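Long-range contacts in FdhC (Acinetobacter nosocomialis, PDB 5KTD), which probably transfers a 3-hydroxybutanoyl group from coenzyme A to the amino group of a dTDP-linked 3-amino-3,6-dideoxyhexose: residues A[64-69]-A[80-85]; A[92-97]-A[126-131]. All coordinates share one frame; numbering follows the deposited sequence.

Contact 1: A[64-69]-A[80-85]; sequences YYFIIF and VRLYDF. With QUH ([[(2~{R},3~{S},5~{R})-5-[5-methyl-2,4-bis(oxidanylidene)pyrimidin-1-yl]-3-oxidanyl-oxolan-2-yl]methoxy-oxidanyl-phosphoryl] [(2~{R},3~{R},4~{S},5~{S},6~{R})-6-methyl-3,5-bis(oxidanyl)-4-[[(3~{R})-3-oxidanylbutanoyl]amino]oxan-2-yl] hydrogen phosphate), chain C.
The Tyr-65 ring carries the Arg-81 chain on one face: CD of Arg-81 stands 4.0 Å from the ring centroid of Tyr-65 in a CH-pi contact, while at the ring edge Val-80 O lies in plane, 3.4 Å from Tyr-65 CD1. With CG anti to the backbone N (chi1 -169°), Tyr-65 reaches the nucleotide and donates from OH to the thymine carbonyl O15 of QUH at 2.7 Å. The Arg-81 chain bends about CG-CD (chi3 62°), and its guanidinium is sandwiched between Tyr-83 and the thymine methyl C18, with NH2 3.7 Å above the middle of the Tyr-83 ring. At the guanidinium edge, NH2 makes an in-plane but bent hydrogen bond (2.9 Å, 137°) to phosphate oxygen O10 of QUH; NE and NH1 are held by Ser-96 OG and Glu-63, so the group's orientation is largely fixed. Tyr-83 OH shares a 2.8 Å hydrogen bond with the sugar hydroxyl O5. This face thus forms part of the nucleotide-sugar pocket. On the opposite face, which belongs to the apolar core, Phe-85 turns its ring edge to Tyr-64, with CZ of Phe-85 4.0 Å from CD2 of Tyr-64, and Val-80 packs against Phe-66 and Ile-68. Four backbone hydrogen bonds join the hydrogen-bonded pairs Tyr-64/Leu-82 and Phe-66/Val-80, flanking the non-hydrogen-bonded pair Tyr-65/Arg-81. The two segments form part of the antiparallel hairpin of strands 64-70 and 75-86, set between strands 11-15 and 91-99, with helix 107-122 packed on Val-80 and Leu-82 through Val-115 and Ala-118.

Contact 2: A[92-97]-A[126-131]; sequences FCWGSW and EQSHFE. With QUH ([[(2~{R},3~{S},5~{R})-5-[5-methyl-2,4-bis(oxidanylidene)pyrimidin-1-yl]-3-oxidanyl-oxolan-2-yl]methoxy-oxidanyl-phosphoryl] [(2~{R},3~{R},4~{S},5~{S},6~{R})-6-methyl-3,5-bis(oxidanyl)-4-[[(3~{R})-3-oxidanylbutanoyl]amino]oxan-2-yl] hydrogen phosphate), chain C.
Backbone hydrogen bonds join Phe-92 to both neighbours of Ser-128: Phe-92 N donates to Gln-127 O (2.9 Å) and Phe-92 O accepts from His-129 N (2.7 Å), a parallel ladder that continues only weakly from Trp-94 N to His-129 O. Aromatic contacts line the face bearing Phe-92 and Ser-128. Ser-128 lies over the Phe-92 ring, its CB 3.9 Å from that ring's centroid; its OG, set anti to the backbone N (chi1 -173°), comes between the Phe-92 face and the Trp-94 edge, 3.2 Å from Trp-94 CD1, and its bond to Phe-92 O is weak. Trp-94 and Phe-130 run side by side, the five-membered ring of Trp-94 at 62° to the Phe-130 ring; Trp-94 NE1, hydrogen-bonded to Tyr-116, lies 3.5 Å from Phe-130 CD1. Over the centre of the indole, 3.3 Å above the Trp-94 plane, sits the acyl methyl C4 of QUH. In polar contacts, Ser-96 OG donates to phosphate oxygen O8 of QUH (2.6 Å), and Glu-131 O accepts a hydrogen bond from its amide N1 (3.2 Å). A water bridges Trp-94 O to Glu-131 N where the strands separate. This splaying in a beta-alpha-beta unit opens the acyl-CoA cleft characteristic of the GNAT fold, where Trp-97 O hydrogen-bonds coenzyme A.

Overall arrangement
Contacts 1 and 2 are successive parts of one mixed sheet, joined where strands 75-86 and 91-99 pair: Tyr-83 O meets Cys-93 N, and Val-80 packs on Trp-94. Contact 1 is the more buried, an antiparallel hairpin with a regular ladder; contact 2 is partly buried, a parallel pairing that opens at one end. Helix 107-122 covers the apolar face of both. Their chemistry differs along the ligand: 64-69 with 80-85 supplies the group that binds the thymine carbonyl, whereas 92-97 with 126-131 holds the acyl-amide end beside coenzyme A. The diphosphate and the sugar hydroxyl O5 are shared between them, and there Arg-81 and Ser-96, hydrogen-bonded to each other, link the two.

Contact 1: A[64-69]-A[80-85]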
loop_
_atom_site.group_PDB
_atom_site.type_symbol
_atom_site.label_atom_id
_atom_site.label_comp_id
_atom_site.label_asym_id
_atom_site.label_seq_id
_atom_site.Cartn_x
_atom_site.Cartn_y
_atom_site.Cartn_z
ATOM N N TYR A 64 -3.934 7.982 -5.584
ATOM C CA TYR A 64 -4.919 7.436 -4.714
ATOM C C TYR A 64 -4.243 7.027 -3.436
ATOM O O TYR A 64 -3.265 6.249 -3.424
ATOM C CB TYR A 64 -5.588 6.223 -5.375
ATOM C CG TYR A 64 -6.229 6.574 -6.701
ATOM C CD1 TYR A 64 -7.443 7.256 -6.744
ATOM C CD2 TYR A 64 -5.616 6.271 -7.890
ATOM C CE1 TYR A 64 -8.037 7.614 -7.947
ATOM C CE2 TYR A 64 -6.201 6.629 -9.125
ATOM C CZ TYR A 64 -7.420 7.291 -9.145
ATOM O OH TYR A 64 -8.041 7.642 -10.355
ATOM N N TYR A 65 -4.750 7.590 -2.362
ATOM C CA TYR A 65 -4.164 7.519 -1.046
ATOM C C TYR A 65 -5.233 6.950 -0.149
ATOM O O TYR A 65 -6.365 7.434 -0.180
ATOM C CB TYR A 65 -3.805 8.912 -0.624
ATOM C CG TYR A 65 -2.946 9.092 0.602
ATOM C CD1 TYR A 65 -2.252 8.051 1.183
ATOM C CD2 TYR A 65 -2.776 10.371 1.158
ATOM C CE1 TYR A 65 -1.417 8.277 2.297
ATOM C CE2 TYR A 65 -1.988 10.570 2.278
ATOM C CZ TYR A 65 -1.327 9.504 2.859
ATOM O OH TYR A 65 -0.490 9.693 3.983
ATOM N N PHE A 66 -4.896 5.929 0.629
ATOM C CA PHE A 66 -5.883 5.156 1.417
ATOM C C PHE A 66 -5.470 5.065 2.885
ATOM O O PHE A 66 -4.296 4.871 3.176
ATOM C CB PHE A 66 -5.978 3.724 0.919
ATOM C CG PHE A 66 -6.472 3.595 -0.507
ATOM C CD1 PHE A 66 -5.606 3.710 -1.576
ATOM C CD2 PHE A 66 -7.786 3.344 -0.762
ATOM C CE1 PHE A 66 -6.074 3.624 -2.903
ATOM C CE2 PHE A 66 -8.269 3.240 -2.071
ATOM C CZ PHE A 66 -7.414 3.367 -3.145
ATOM N N ILE A 67 -6.473 5.148 3.756
ATOM C CA ILE A 67 -6.360 4.702 5.136
ATOM C C ILE A 67 -6.645 3.189 5.116
ATOM O O ILE A 67 -7.558 2.763 4.428
ATOM C CB ILE A 67 -7.395 5.344 6.084
ATOM C CG1 ILE A 67 -7.240 6.871 6.106
ATOM C CG2 ILE A 67 -7.251 4.778 7.505
ATOM C CD1 ILE A 67 -5.836 7.376 6.371
ATOM N N ILE A 68 -5.825 2.447 5.855
ATOM C CA ILE A 68 -6.007 1.016 6.088
ATOM C C ILE A 68 -6.758 0.855 7.408
ATOM O O ILE A 68 -6.385 1.436 8.396
ATOM C CB ILE A 68 -4.690 0.246 6.173
ATOM C CG1 ILE A 68 -3.805 0.484 4.926
ATOM C CG2 ILE A 68 -5.014 -1.238 6.356
ATOM C CD1 ILE A 68 -2.380 -0.009 5.074
ATOM N N PHE A 69 -7.778 0.017 7.400
ATOM C CA PHE A 69 -8.636 -0.221 8.565
ATOM C C PHE A 69 -8.620 -1.698 8.916
ATOM O O PHE A 69 -8.500 -2.522 8.066
ATOM C CB PHE A 69 -10.098 0.174 8.299
ATOM C CG PHE A 69 -10.374 1.673 8.427
ATOM C CD1 PHE A 69 -10.771 2.208 9.649
ATOM C CD2 PHE A 69 -10.211 2.549 7.328
ATOM C CE1 PHE A 69 -11.000 3.573 9.773
ATOM C CE2 PHE A 69 -10.470 3.929 7.452
ATOM C CZ PHE A 69 -10.854 4.423 8.682
ATOM N N VAL A 80 -1.562 3.676 2.902
ATOM C CA VAL A 80 -0.866 3.193 1.711
ATOM C C VAL A 80 -1.271 4.091 0.569
ATOM O O VAL A 80 -2.369 4.673 0.588
ATOM C CB VAL A 80 -1.106 1.668 1.442
ATOM C CG1 VAL A 80 -2.527 1.469 0.945
ATOM C CG2 VAL A 80 -0.063 1.124 0.460
ATOM N N ARG A 81 -0.386 4.204 -0.398
ATOM C CA ARG A 81 -0.560 5.177 -1.507
ATOM C C ARG A 81 -0.075 4.660 -2.857
ATOM O O ARG A 81 1.010 4.068 -2.919
ATOM C CB ARG A 81 0.188 6.465 -1.159
ATOM C CG ARG A 81 -0.116 7.662 -2.038
ATOM C CD ARG A 81 0.338 8.972 -1.382
ATOM N NE ARG A 81 1.786 8.929 -1.190
ATOM C CZ ARG A 81 2.738 9.657 -1.805
ATOM N NH1 ARG A 81 2.460 10.624 -2.661
ATOM N NH2 ARG A 81 4.017 9.438 -1.487
ATOM N N LEU A 82 -0.878 4.919 -3.914
ATOM C CA LEU A 82 -0.518 4.721 -5.289
ATOM C C LEU A 82 -0.299 6.059 -5.921
ATOM O O LEU A 82 -1.196 6.893 -5.870
ATOM C CB LEU A 82 -1.611 4.002 -6.112
ATOM C CG LEU A 82 -1.791 2.514 -5.815
ATOM C CD1 LEU A 82 -2.377 2.336 -4.425
ATOM C CD2 LEU A 82 -2.677 1.945 -6.893
ATOM N N TYR A 83 0.828 6.231 -6.620
ATOM C CA TYR A 83 1.237 7.558 -7.107
ATOM C C TYR A 83 2.290 7.459 -8.227
ATOM O O TYR A 83 2.845 6.401 -8.508
ATOM C CB TYR A 83 1.725 8.419 -5.912
ATOM C CG TYR A 83 3.036 7.944 -5.266
ATOM C CD1 TYR A 83 3.111 6.738 -4.554
ATOM C CD2 TYR A 83 4.256 8.735 -5.371
ATOM C CE1 TYR A 83 4.324 6.325 -3.985
ATOM C CE2 TYR A 83 5.455 8.305 -4.815
ATOM C CZ TYR A 83 5.495 7.079 -4.131
ATOM O OH TYR A 83 6.672 6.647 -3.514
ATOM N N ASP A 84 2.542 8.609 -8.865
ATOM C CA ASP A 84 3.643 8.790 -9.797
ATOM C C ASP A 84 3.506 7.849 -10.990
ATOM O O ASP A 84 4.269 6.874 -11.136
ATOM C CB ASP A 84 4.970 8.699 -9.084
ATOM C CG ASP A 84 6.156 9.082 -9.957
ATOM O OD1 ASP A 84 5.950 9.720 -10.980
ATOM O OD2 ASP A 84 7.296 8.716 -9.620
ATOM N N PHE A 85 2.448 8.124 -11.761
ATOM C CA PHE A 85 1.993 7.294 -12.908
ATOM C C PHE A 85 2.713 7.671 -14.208
ATOM O O PHE A 85 2.958 8.842 -14.455
ATOM C CB PHE A 85 0.479 7.449 -13.120
ATOM C CG PHE A 85 -0.389 7.122 -11.898
ATOM C CD1 PHE A 85 0.065 6.356 -10.828
ATOM C CD2 PHE A 85 -1.715 7.510 -11.889
ATOM C CE1 PHE A 85 -0.782 6.032 -9.743
ATOM C CE2 PHE A 85 -2.576 7.197 -10.836
ATOM C CZ PHE A 85 -2.104 6.472 -9.742
HETATM O O1 QUH C . 6.588 2.669 1.140
HETATM C C1 QUH C . 7.361 2.508 0.184
HETATM C C2 QUH C . 7.312 1.355 -0.765
HETATM C C3 QUH C . 6.563 0.184 -0.191
HETATM O O2 QUH C . 7.448 -0.670 0.549
HETATM C C4 QUH C . 5.960 -0.707 -1.247
HETATM N N1 QUH C . 8.356 3.421 -0.124
HETATM C C5 QUH C . 8.432 4.739 0.510
HETATM C C6 QUH C . 9.887 5.102 0.814
HETATM O O3 QUH C . 10.440 4.070 1.664
HETATM C C7 QUH C . 9.884 6.454 1.516
HETATM C C8 QUH C . 11.275 6.925 1.929
HETATM O O4 QUH C . 9.292 7.452 0.656
HETATM C C9 QUH C . 7.945 5.805 -0.433
HETATM O O5 QUH C . 6.647 5.549 -0.930
HETATM C C10 QUH C . 7.972 7.153 0.204
HETATM O O6 QUH C . 7.026 7.167 1.260
HETATM P P1 QUH C . 6.572 8.521 1.863
HETATM O O7 QUH C . 7.557 9.118 2.881
HETATM O O8 QUH C . 5.147 8.222 2.423
HETATM O O9 QUH C . 6.121 9.616 0.775
HETATM P P2 QUH C . 7.025 10.593 -0.128
HETATM O O10 QUH C . 6.744 10.461 -1.545
HETATM O O11 QUH C . 8.509 10.426 0.171
HETATM O O12 QUH C . 6.489 12.012 0.294
HETATM C C11 QUH C . 6.649 13.197 -0.462
HETATM C C12 QUH C . 6.648 14.323 0.558
HETATM C C13 QUH C . 7.600 14.050 1.735
HETATM O O13 QUH C . 8.166 15.304 2.178
HETATM C C14 QUH C . 6.717 13.582 2.884
HETATM C C15 QUH C . 5.439 14.343 2.597
HETATM O O14 QUH C . 5.353 14.506 1.146
HETATM N N2 QUH C . 4.194 13.713 3.008
HETATM C C16 QUH C . 3.807 12.537 2.427
HETATM C C17 QUH C . 2.570 11.947 2.760
HETATM C C18 QUH C . 2.079 10.658 2.138
HETATM C C19 QUH C . 1.795 12.627 3.756
HETATM O O15 QUH C . 0.655 12.161 4.125
HETATM N N3 QUH C . 2.199 13.772 4.308
HETATM C C20 QUH C . 3.359 14.309 3.940
HETATM O O16 QUH C . 3.667 15.444 4.530
#

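Contact 2: A[92-97]-A[126-131]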
loop_
_atom_site.group_PDB
_atom_site.type_symbol
_atom_site.label_atom_id
_atom_site.label_comp_id
_atom_site.label_asym_id
_atom_site.label_seq_id
_atom_site.Cartn_x
_atom_site.Cartn_y
_atom_site.Cartn_z
ATOM N N PHE A 92 2.824 2.355 -12.235
ATOM C CA PHE A 92 2.439 3.121 -11.083
ATOM C C PHE A 92 3.442 2.868 -9.972
ATOM O O PHE A 92 3.960 1.783 -9.869
ATOM C CB PHE A 92 0.996 2.797 -10.637
ATOM C CG PHE A 92 0.824 1.457 -9.927
ATOM C CD1 PHE A 92 0.634 0.300 -10.643
ATOM C CD2 PHE A 92 0.790 1.385 -8.532
ATOM C CE1 PHE A 92 0.500 -0.923 -10.024
ATOM C CE2 PHE A 92 0.633 0.167 -7.900
ATOM C CZ PHE A 92 0.448 -0.995 -8.662
ATOM N N CYS A 93 3.711 3.882 -9.176
ATOM C CA CYS A 93 4.415 3.661 -7.929
ATOM C C CYS A 93 3.421 3.383 -6.777
ATOM O O CYS A 93 2.272 3.830 -6.796
ATOM C CB CYS A 93 5.360 4.851 -7.585
ATOM S SG CYS A 93 6.581 5.113 -8.912
ATOM N N TRP A 94 3.910 2.688 -5.750
ATOM C CA TRP A 94 3.232 2.653 -4.488
ATOM C C TRP A 94 4.193 2.721 -3.298
ATOM O O TRP A 94 5.396 2.537 -3.447
ATOM C CB TRP A 94 2.300 1.462 -4.386
ATOM C CG TRP A 94 2.878 0.094 -4.117
ATOM C CD1 TRP A 94 3.460 -0.756 -5.008
ATOM C CD2 TRP A 94 2.772 -0.629 -2.886
ATOM N NE1 TRP A 94 3.742 -1.976 -4.389
ATOM C CE2 TRP A 94 3.309 -1.921 -3.097
ATOM C CE3 TRP A 94 2.255 -0.308 -1.623
ATOM C CZ2 TRP A 94 3.383 -2.895 -2.073
ATOM C CZ3 TRP A 94 2.350 -1.289 -0.573
ATOM C CH2 TRP A 94 2.883 -2.568 -0.837
ATOM N N GLY A 95 3.616 3.028 -2.162
ATOM C CA GLY A 95 4.383 3.273 -0.949
ATOM C C GLY A 95 3.595 4.047 0.052
ATOM O O GLY A 95 2.380 3.806 0.176
ATOM N N SER A 96 4.264 4.932 0.814
ATOM C CA SER A 96 3.642 5.526 2.002
ATOM C C SER A 96 3.000 4.440 2.881
ATOM O O SER A 96 1.929 4.638 3.457
ATOM C CB SER A 96 2.623 6.622 1.640
ATOM O OG SER A 96 3.204 7.621 0.825
ATOM N N TRP A 97 3.687 3.316 3.006
ATOM C CA TRP A 97 3.084 2.080 3.499
ATOM C C TRP A 97 3.490 1.892 4.969
ATOM O O TRP A 97 4.662 1.615 5.271
ATOM C CB TRP A 97 3.582 0.934 2.671
ATOM C CG TRP A 97 2.894 -0.374 2.925
ATOM C CD1 TRP A 97 1.564 -0.599 3.191
ATOM C CD2 TRP A 97 3.512 -1.647 2.835
ATOM N NE1 TRP A 97 1.348 -1.958 3.325
ATOM C CE2 TRP A 97 2.515 -2.619 3.079
ATOM C CE3 TRP A 97 4.835 -2.066 2.565
ATOM C CZ2 TRP A 97 2.785 -3.965 3.089
ATOM C CZ3 TRP A 97 5.119 -3.422 2.577
ATOM C CH2 TRP A 97 4.080 -4.362 2.855
ATOM N N GLU A 126 0.226 -1.796 -16.167
ATOM C CA GLU A 126 1.003 -2.978 -16.525
ATOM C C GLU A 126 2.139 -3.320 -15.563
ATOM O O GLU A 126 2.521 -4.469 -15.443
ATOM C CB GLU A 126 1.529 -2.839 -17.961
ATOM C CG GLU A 126 0.406 -2.879 -19.015
ATOM C CD GLU A 126 -0.433 -4.175 -18.997
ATOM O OE1 GLU A 126 -1.686 -4.134 -18.832
ATOM O OE2 GLU A 126 0.171 -5.257 -19.135
ATOM N N GLN A 127 2.611 -2.324 -14.835
ATOM C CA GLN A 127 3.807 -2.457 -14.032
ATOM C C GLN A 127 3.772 -1.568 -12.773
ATOM O O GLN A 127 3.166 -0.521 -12.788
ATOM C CB GLN A 127 4.994 -2.100 -14.945
ATOM C CG GLN A 127 6.260 -2.729 -14.479
ATOM C CD GLN A 127 7.431 -2.392 -15.391
ATOM O OE1 GLN A 127 7.846 -1.218 -15.524
ATOM N NE2 GLN A 127 7.966 -3.428 -16.043
ATOM N N SER A 128 4.398 -2.010 -11.677
ATOM C CA SER A 128 4.411 -1.270 -10.443
ATOM C C SER A 128 5.855 -0.992 -10.102
ATOM O O SER A 128 6.651 -1.828 -10.342
ATOM C CB SER A 128 3.794 -2.051 -9.307
ATOM O OG SER A 128 3.705 -1.182 -8.191
ATOM N N HIS A 129 6.183 0.218 -9.655
ATOM C CA HIS A 129 7.558 0.526 -9.236
ATOM C C HIS A 129 7.546 0.984 -7.788
ATOM O O HIS A 129 6.644 1.641 -7.366
ATOM C CB HIS A 129 8.205 1.647 -10.070
ATOM C CG HIS A 129 8.299 1.363 -11.554
ATOM N ND1 HIS A 129 8.545 2.372 -12.464
ATOM C CD2 HIS A 129 8.158 0.225 -12.291
ATOM C CE1 HIS A 129 8.593 1.859 -13.688
ATOM N NE2 HIS A 129 8.376 0.563 -13.609
ATOM N N PHE A 130 8.569 0.606 -7.022
ATOM C CA PHE A 130 8.719 1.111 -5.687
ATOM C C PHE A 130 10.154 0.892 -5.214
ATOM O O PHE A 130 10.914 0.152 -5.822
ATOM C CB PHE A 130 7.721 0.435 -4.704
ATOM C CG PHE A 130 7.844 -1.038 -4.641
ATOM C CD1 PHE A 130 7.110 -1.850 -5.483
ATOM C CD2 PHE A 130 8.737 -1.624 -3.744
ATOM C CE1 PHE A 130 7.212 -3.231 -5.392
ATOM C CE2 PHE A 130 8.842 -3.016 -3.660
ATOM C CZ PHE A 130 8.091 -3.797 -4.476
ATOM N N GLU A 131 10.481 1.505 -4.101
ATOM C CA GLU A 131 11.787 1.388 -3.525
ATOM C C GLU A 131 11.674 1.250 -2.028
ATOM O O GLU A 131 10.655 1.584 -1.459
ATOM C CB GLU A 131 12.645 2.610 -3.881
ATOM C CG GLU A 131 12.245 3.946 -3.306
ATOM C CD GLU A 131 11.430 4.795 -4.231
ATOM O OE1 GLU A 131 10.600 5.581 -3.775
ATOM O OE2 GLU A 131 11.620 4.712 -5.428
HETATM O O1 QUH C . 6.588 2.669 1.140
HETATM C C1 QUH C . 7.361 2.508 0.184
HETATM C C2 QUH C . 7.312 1.355 -0.765
HETATM C C3 QUH C . 6.563 0.184 -0.191
HETATM O O2 QUH C . 7.448 -0.670 0.549
HETATM C C4 QUH C . 5.960 -0.707 -1.247
HETATM N N1 QUH C . 8.356 3.421 -0.124
HETATM C C5 QUH C . 8.432 4.739 0.510
HETATM C C6 QUH C . 9.887 5.102 0.814
HETATM O O3 QUH C . 10.440 4.070 1.664
HETATM C C7 QUH C . 9.884 6.454 1.516
HETATM C C8 QUH C . 11.275 6.925 1.929
HETATM O O4 QUH C . 9.292 7.452 0.656
HETATM C C9 QUH C . 7.945 5.805 -0.433
HETATM O O5 QUH C . 6.647 5.549 -0.930
HETATM C C10 QUH C . 7.972 7.153 0.204
HETATM O O6 QUH C . 7.026 7.167 1.260
HETATM P P1 QUH C . 6.572 8.521 1.863
HETATM O O7 QUH C . 7.557 9.118 2.881
HETATM O O8 QUH C . 5.147 8.222 2.423
HETATM O O9 QUH C . 6.121 9.616 0.775
HETATM P P2 QUH C . 7.025 10.593 -0.128
HETATM O O10 QUH C . 6.744 10.461 -1.545
HETATM O O11 QUH C . 8.509 10.426 0.171
HETATM O O12 QUH C . 6.489 12.012 0.294
HETATM C C11 QUH C . 6.649 13.197 -0.462
HETATM C C12 QUH C . 6.648 14.323 0.558
HETATM C C13 QUH C . 7.600 14.050 1.735
HETATM O O13 QUH C . 8.166 15.304 2.178
HETATM C C14 QUH C . 6.717 13.582 2.884
HETATM C C15 QUH C . 5.439 14.343 2.597
HETATM O O14 QUH C . 5.353 14.506 1.146
HETATM N N2 QUH C . 4.194 13.713 3.008
HETATM C C16 QUH C . 3.807 12.537 2.427
HETATM C C17 QUH C . 2.570 11.947 2.760
HETATM C C18 QUH C . 2.079 10.658 2.138
HETATM C C19 QUH C . 1.795 12.627 3.756
HETATM O O15 QUH C . 0.655 12.161 4.125
HETATM N N3 QUH C . 2.199 13.772 4.308
HETATM C C20 QUH C . 3.359 14.309 3.940
HETATM O O16 QUH C . 3.667 15.444 4.530
HETATM O O HOH W 1 8.438 3.646 -3.261
#